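Local coordinates for hydrophilic protein, virA protein (Chromobacterium violaceum, PDB 3BO6) that probably acts as a phosphothreonine lyase, an effector enzyme that removes the phosphate from phosphothreonine by beta-elimination rather than hydrolysis, at residues Q95-L100 against W114-M119; S101-S106 against E160-R165. All coordinates share one frame; numbering follows the deposited sequence.

Contact 1 of 2, residues Q95-L100 against W114-M119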
loop_
_atom_site.group_PDB
_atom_site.type_symbol
_atom_site.label_atom_id
_atom_site.label_comp_id
_atom_site.label_asym_id
_atom_site.label_seq_id
_atom_site.Cartn_x
_atom_site.Cartn_y
_atom_site.Cartn_z
ATOM N N GLN A 95 -8.913 13.597 7.068
ATOM C CA GLN A 95 -10.110 12.775 7.188
ATOM C C GLN A 95 -9.881 11.351 6.672
ATOM O O GLN A 95 -10.392 10.386 7.238
ATOM C CB GLN A 95 -11.287 13.400 6.425
ATOM C CG GLN A 95 -11.732 14.747 6.929
ATOM C CD GLN A 95 -11.128 15.887 6.136
ATOM O OE1 GLN A 95 -9.911 16.012 6.030
ATOM N NE2 GLN A 95 -11.987 16.730 5.569
ATOM N N ALA A 96 -9.122 11.210 5.583
ATOM C CA ALA A 96 -8.788 9.888 5.056
ATOM C C ALA A 96 -7.932 9.120 6.051
ATOM O O ALA A 96 -8.155 7.934 6.292
ATOM C CB ALA A 96 -8.080 10.002 3.721
ATOM N N PHE A 97 -6.965 9.808 6.645
ATOM C CA PHE A 97 -6.141 9.183 7.669
ATOM C C PHE A 97 -7.018 8.658 8.823
ATOM O O PHE A 97 -6.842 7.526 9.298
ATOM C CB PHE A 97 -5.086 10.179 8.184
ATOM C CG PHE A 97 -4.084 9.563 9.125
ATOM C CD1 PHE A 97 -2.847 9.157 8.656
ATOM C CD2 PHE A 97 -4.379 9.407 10.478
ATOM C CE1 PHE A 97 -1.922 8.588 9.511
ATOM C CE2 PHE A 97 -3.449 8.835 11.351
ATOM C CZ PHE A 97 -2.217 8.437 10.867
ATOM N N GLN A 98 -7.965 9.469 9.294
ATOM C CA GLN A 98 -8.866 9.043 10.370
ATOM C C GLN A 98 -9.686 7.826 9.957
ATOM O O GLN A 98 -9.939 6.919 10.752
ATOM C CB GLN A 98 -9.812 10.179 10.774
ATOM C CG GLN A 98 -10.805 9.790 11.859
ATOM C CD GLN A 98 -10.170 9.712 13.238
ATOM O OE1 GLN A 98 -9.000 10.055 13.419
ATOM N NE2 GLN A 98 -10.947 9.265 14.223
ATOM N N ALA A 99 -10.121 7.803 8.699
ATOM C CA ALA A 99 -10.932 6.684 8.209
ATOM C C ALA A 99 -10.126 5.385 8.086
ATOM O O ALA A 99 -10.674 4.303 8.237
ATOM C CB ALA A 99 -11.586 7.026 6.862
ATOM N N LEU A 100 -8.833 5.504 7.792
ATOM C CA LEU A 100 -7.966 4.356 7.526
ATOM C C LEU A 100 -7.105 3.901 8.693
ATOM O O LEU A 100 -6.511 2.833 8.632
ATOM C CB LEU A 100 -7.033 4.658 6.342
ATOM C CG LEU A 100 -7.720 4.879 4.996
ATOM C CD1 LEU A 100 -6.696 5.097 3.893
ATOM C CD2 LEU A 100 -8.621 3.697 4.679
ATOM N N TRP A 114 4.361 1.745 5.845
ATOM C CA TRP A 114 3.625 2.687 4.999
ATOM C C TRP A 114 4.009 4.118 5.373
ATOM O O TRP A 114 4.665 4.330 6.390
ATOM C CB TRP A 114 2.096 2.441 5.101
ATOM C CG TRP A 114 1.517 2.426 6.500
ATOM C CD1 TRP A 114 1.311 1.332 7.284
ATOM C CD2 TRP A 114 1.057 3.562 7.255
ATOM N NE1 TRP A 114 0.757 1.721 8.502
ATOM C CE2 TRP A 114 0.594 3.081 8.496
ATOM C CE3 TRP A 114 1.000 4.933 6.998
ATOM C CZ2 TRP A 114 0.088 3.925 9.485
ATOM C CZ3 TRP A 114 0.492 5.771 7.979
ATOM C CH2 TRP A 114 0.052 5.268 9.208
ATOM N N LYS A 115 3.653 5.083 4.528
ATOM C CA LYS A 115 3.869 6.539 4.802
ATOM C C LYS A 115 2.695 7.278 4.200
ATOM O O LYS A 115 1.926 6.656 3.530
ATOM C CB LYS A 115 5.216 7.013 4.271
ATOM C CG LYS A 115 5.349 7.043 2.773
ATOM C CD LYS A 115 6.815 7.318 2.443
ATOM C CE LYS A 115 7.017 7.619 0.988
ATOM N NZ LYS A 115 8.492 7.802 0.747
ATOM N N VAL A 116 2.495 8.471 4.778
ATOM C CA VAL A 116 1.496 9.436 4.365
ATOM C C VAL A 116 2.167 10.794 4.173
ATOM O O VAL A 116 3.062 11.168 4.929
ATOM C CB VAL A 116 0.314 9.521 5.384
ATOM C CG1 VAL A 116 0.782 10.038 6.741
ATOM C CG2 VAL A 116 -0.809 10.365 4.839
ATOM N N THR A 117 1.741 11.539 3.164
ATOM C CA THR A 117 2.415 12.781 2.880
ATOM C C THR A 117 2.036 13.764 3.980
ATOM O O THR A 117 0.892 13.775 4.467
ATOM C CB THR A 117 1.777 13.318 1.585
ATOM O OG1 THR A 117 1.993 12.370 0.534
ATOM C CG2 THR A 117 2.354 14.694 1.176
ATOM N N ASP A 118 3.000 14.594 4.360
ATOM C CA ASP A 118 2.751 15.718 5.254
ATOM C C ASP A 118 2.253 16.886 4.418
ATOM O O ASP A 118 3.029 17.540 3.695
ATOM C CB ASP A 118 4.040 16.102 5.983
ATOM C CG ASP A 118 3.830 17.238 6.985
ATOM O OD1 ASP A 118 2.783 17.913 6.908
ATOM O OD2 ASP A 118 4.719 17.433 7.829
ATOM N N MET A 119 0.970 17.186 4.535
ATOM C CA MET A 119 0.337 18.157 3.652
ATOM C C MET A 119 0.745 19.598 3.961
ATOM O O MET A 119 0.500 20.499 3.162
ATOM C CB MET A 119 -1.187 18.006 3.706
ATOM C CG MET A 119 -1.679 16.633 3.206
ATOM S SD MET A 119 -1.080 16.135 1.564
ATOM C CE MET A 119 -1.973 17.263 0.519
#
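Phe97 reaches from helix 93-104 to Trp114 and Val116, two residues apart on strand 113-117, in a plain helix-on-sheet packing of this alpha/beta fold. The strand is an inner one of the seven-stranded antiparallel sheet, hydrogen-bonded through its backbone to strands 65-70 and 134-137. The contact is small and wholly apolar, burying 109 Å² in all, of which Phe97 supplies more than half. With CG anti to the backbone N (chi1 -173°), the phenyl leaves the helix in the direction of the strand, although the nearest CA atoms of the two segments, Phe97 CA and Val116 CA, are 8.3 Å apart. One corner of the ring does most of the work. Phe97 CE1 meets the indole at its edge, near the indole plane, 3.9 Å from Trp114 CH2 and 4.0 Å from Trp114 CZ3. The two side chains run at about a right angle to each other, as do those of Phe97 and Val116. Met43 of helix 40-44 touches both aromatic residues, and Trp114 NE1 probably bonds to Leu104 O further along helix 93-104. In the conformer of Val116 described here, one of two modelled, CG1 approaches the phenyl ring obliquely, 4.1 Å from Phe97 CE1.

Contact 2 of 2, residues S101-S106 against E160-R165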
loop_
_atom_site.group_PDB
_atom_site.type_symbol
_atom_site.label_atom_id
_atom_site.label_comp_id
_atom_site.label_asym_id
_atom_site.label_seq_id
_atom_site.Cartn_x
_atom_site.Cartn_y
_atom_site.Cartn_z
ATOM N N SER A 101 -7.019 4.701 9.750
ATOM C CA SER A 101 -6.061 4.384 10.803
ATOM C C SER A 101 -6.396 3.058 11.509
ATOM O O SER A 101 -5.488 2.332 11.934
ATOM C CB SER A 101 -5.917 5.534 11.805
ATOM O OG SER A 101 -7.155 5.721 12.472
ATOM N N GLY A 102 -7.686 2.728 11.624
ATOM C CA GLY A 102 -8.076 1.437 12.186
ATOM C C GLY A 102 -7.415 0.275 11.463
ATOM O O GLY A 102 -6.907 -0.666 12.080
ATOM N N LEU A 103 -7.431 0.342 10.136
ATOM C CA LEU A 103 -6.835 -0.688 9.289
ATOM C C LEU A 103 -5.307 -0.587 9.241
ATOM O O LEU A 103 -4.610 -1.587 9.341
ATOM C CB LEU A 103 -7.409 -0.609 7.864
ATOM C CG LEU A 103 -8.795 -1.258 7.700
ATOM C CD1 LEU A 103 -9.506 -0.762 6.438
ATOM C CD2 LEU A 103 -8.676 -2.771 7.713
ATOM N N LEU A 104 -4.781 0.624 9.091
ATOM C CA LEU A 104 -3.337 0.759 8.896
ATOM C C LEU A 104 -2.530 0.405 10.143
ATOM O O LEU A 104 -1.351 0.049 10.046
ATOM C CB LEU A 104 -2.989 2.174 8.424
ATOM C CG LEU A 104 -3.446 2.525 7.005
ATOM C CD1 LEU A 104 -3.242 4.016 6.721
ATOM C CD2 LEU A 104 -2.677 1.682 5.992
ATOM N N PHE A 105 -3.147 0.533 11.321
ATOM C CA PHE A 105 -2.503 0.145 12.578
ATOM C C PHE A 105 -3.008 -1.195 13.101
ATOM O O PHE A 105 -2.696 -1.584 14.218
ATOM C CB PHE A 105 -2.683 1.234 13.646
ATOM C CG PHE A 105 -1.896 2.482 13.379
ATOM C CD1 PHE A 105 -2.499 3.578 12.786
ATOM C CD2 PHE A 105 -0.557 2.565 13.746
ATOM C CE1 PHE A 105 -1.770 4.744 12.517
ATOM C CE2 PHE A 105 0.182 3.723 13.480
ATOM C CZ PHE A 105 -0.427 4.812 12.883
ATOM N N SER A 106 -3.793 -1.907 12.303
ATOM C CA SER A 106 -4.394 -3.157 12.773
ATOM C C SER A 106 -3.367 -4.250 13.050
ATOM O O SER A 106 -2.431 -4.444 12.262
ATOM C CB SER A 106 -5.396 -3.671 11.733
ATOM O OG SER A 106 -5.889 -4.973 12.067
ATOM N N GLU A 160 -9.307 -4.183 -0.593
ATOM C CA GLU A 160 -10.753 -4.041 -0.734
ATOM C C GLU A 160 -11.385 -3.423 0.528
ATOM O O GLU A 160 -12.354 -2.662 0.443
ATOM C CB GLU A 160 -11.369 -5.377 -1.182
ATOM C CG GLU A 160 -10.936 -5.718 -2.633
ATOM C CD GLU A 160 -11.107 -7.185 -3.039
ATOM O OE1 GLU A 160 -11.527 -8.014 -2.201
ATOM O OE2 GLU A 160 -10.814 -7.507 -4.217
ATOM N N CYS A 161 -10.821 -3.690 1.704
ATOM C CA CYS A 161 -11.298 -3.063 2.925
ATOM C C CYS A 161 -10.946 -1.574 3.014
ATOM O O CYS A 161 -11.716 -0.762 3.534
ATOM C CB CYS A 161 -10.714 -3.787 4.117
ATOM S SG CYS A 161 -11.789 -3.680 5.484
ATOM N N LEU A 162 -9.767 -1.202 2.518
ATOM C CA LEU A 162 -9.370 0.202 2.476
ATOM C C LEU A 162 -10.368 0.948 1.584
ATOM O O LEU A 162 -10.847 2.034 1.936
ATOM C CB LEU A 162 -7.940 0.349 1.933
ATOM C CG LEU A 162 -6.817 -0.242 2.794
ATOM C CD1 LEU A 162 -5.509 -0.236 2.002
ATOM C CD2 LEU A 162 -6.636 0.498 4.133
ATOM N N GLU A 163 -10.682 0.352 0.438
ATOM C CA GLU A 163 -11.626 0.936 -0.505
ATOM C C GLU A 163 -12.990 1.088 0.160
ATOM O O GLU A 163 -13.618 2.137 0.047
ATOM C CB GLU A 163 -11.761 0.059 -1.763
ATOM C CG GLU A 163 -10.570 0.125 -2.717
ATOM C CD GLU A 163 -10.680 1.246 -3.736
ATOM O OE1 GLU A 163 -11.810 1.560 -4.183
ATOM O OE2 GLU A 163 -9.628 1.815 -4.107
ATOM N N SER A 164 -13.459 0.038 0.829
ATOM C CA SER A 164 -14.778 0.107 1.458
ATOM C C SER A 164 -14.829 1.161 2.569
ATOM O O SER A 164 -15.795 1.918 2.643
ATOM C CB SER A 164 -15.264 -1.274 1.928
ATOM O OG SER A 164 -14.493 -1.779 3.002
ATOM N N ARG A 165 -13.794 1.245 3.401
ATOM C CA ARG A 165 -13.772 2.236 4.469
ATOM C C ARG A 165 -13.731 3.656 3.912
ATOM O O ARG A 165 -14.373 4.545 4.458
ATOM C CB ARG A 165 -12.602 2.034 5.453
ATOM C CG ARG A 165 -12.851 1.064 6.644
ATOM C CD ARG A 165 -14.048 1.455 7.506
ATOM N NE ARG A 165 -14.005 0.822 8.830
ATOM C CZ ARG A 165 -15.072 0.548 9.586
ATOM N NH1 ARG A 165 -16.305 0.780 9.140
ATOM N NH2 ARG A 165 -14.897 0.010 10.786
#
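The guanidinium group of Arg165 plays no part in that residue's meeting with Leu103, which takes place nearer the backbone, where Arg165 CG lies 3.8 Å from Leu103 CD1. The bend at chi2 (-57°) turns the rest of the arginine aside, and its flat end is gripped by two carboxylates, Glu168 at NH1 and Glu33 at NH2. The Phe105 ring takes no part across the two helices; Ser101 O lies at its edge, in the ring plane, and Ala37 and Pro38 touch it. Leu103 carries the contact between helices 93-104 and 149-168, which pack side by side on the sheet: Leu104 and Leu162, one from each, both rest on Leu136 of strand 134-137. The isobutyl group of Leu103 enters among Cys161, Leu162 and Arg165, and the nearest CA atoms, Leu103 CA and Leu162 CA, are 7.3 Å apart. Leu103 CD1 comes 3.6 Å from Cys161 O, which accepts the helical bond from Arg165 N, and 3.9 Å from Leu162 CD2. That leucine methyl also reaches back along the side chain, 4.0 Å from Leu103 CB. Cys161 SG, in the conformer described here of the two modelled, sits 3.8 Å from Leu103 CD1 and 3.9 Å from Leu103 CD2.

Overall arrangement
Contacts 1 and 2 use neighbouring parts of helix 93-104, the first binding it to strand 113-117 and the second to helix 149-168. Their centres are 11 Å apart, and along the chain their segments alternate. The two touch directly. The probable bond from Trp114 NE1 to Leu104 O, 3.1 Å long, links the strand to the last turn of the helix. Beside it the rings of Trp114 and Phe105 pack edge-to-face, with Trp114 CZ2 3.5 Å from Phe105 CZ. Apolar packing continues through Phe97 CZ to Phe105 CE1 at 4.1 Å, and through Leu100 CD2 to Leu162 CD2 at 3.8 Å, so that strand and both helices share one hydrophobic layer.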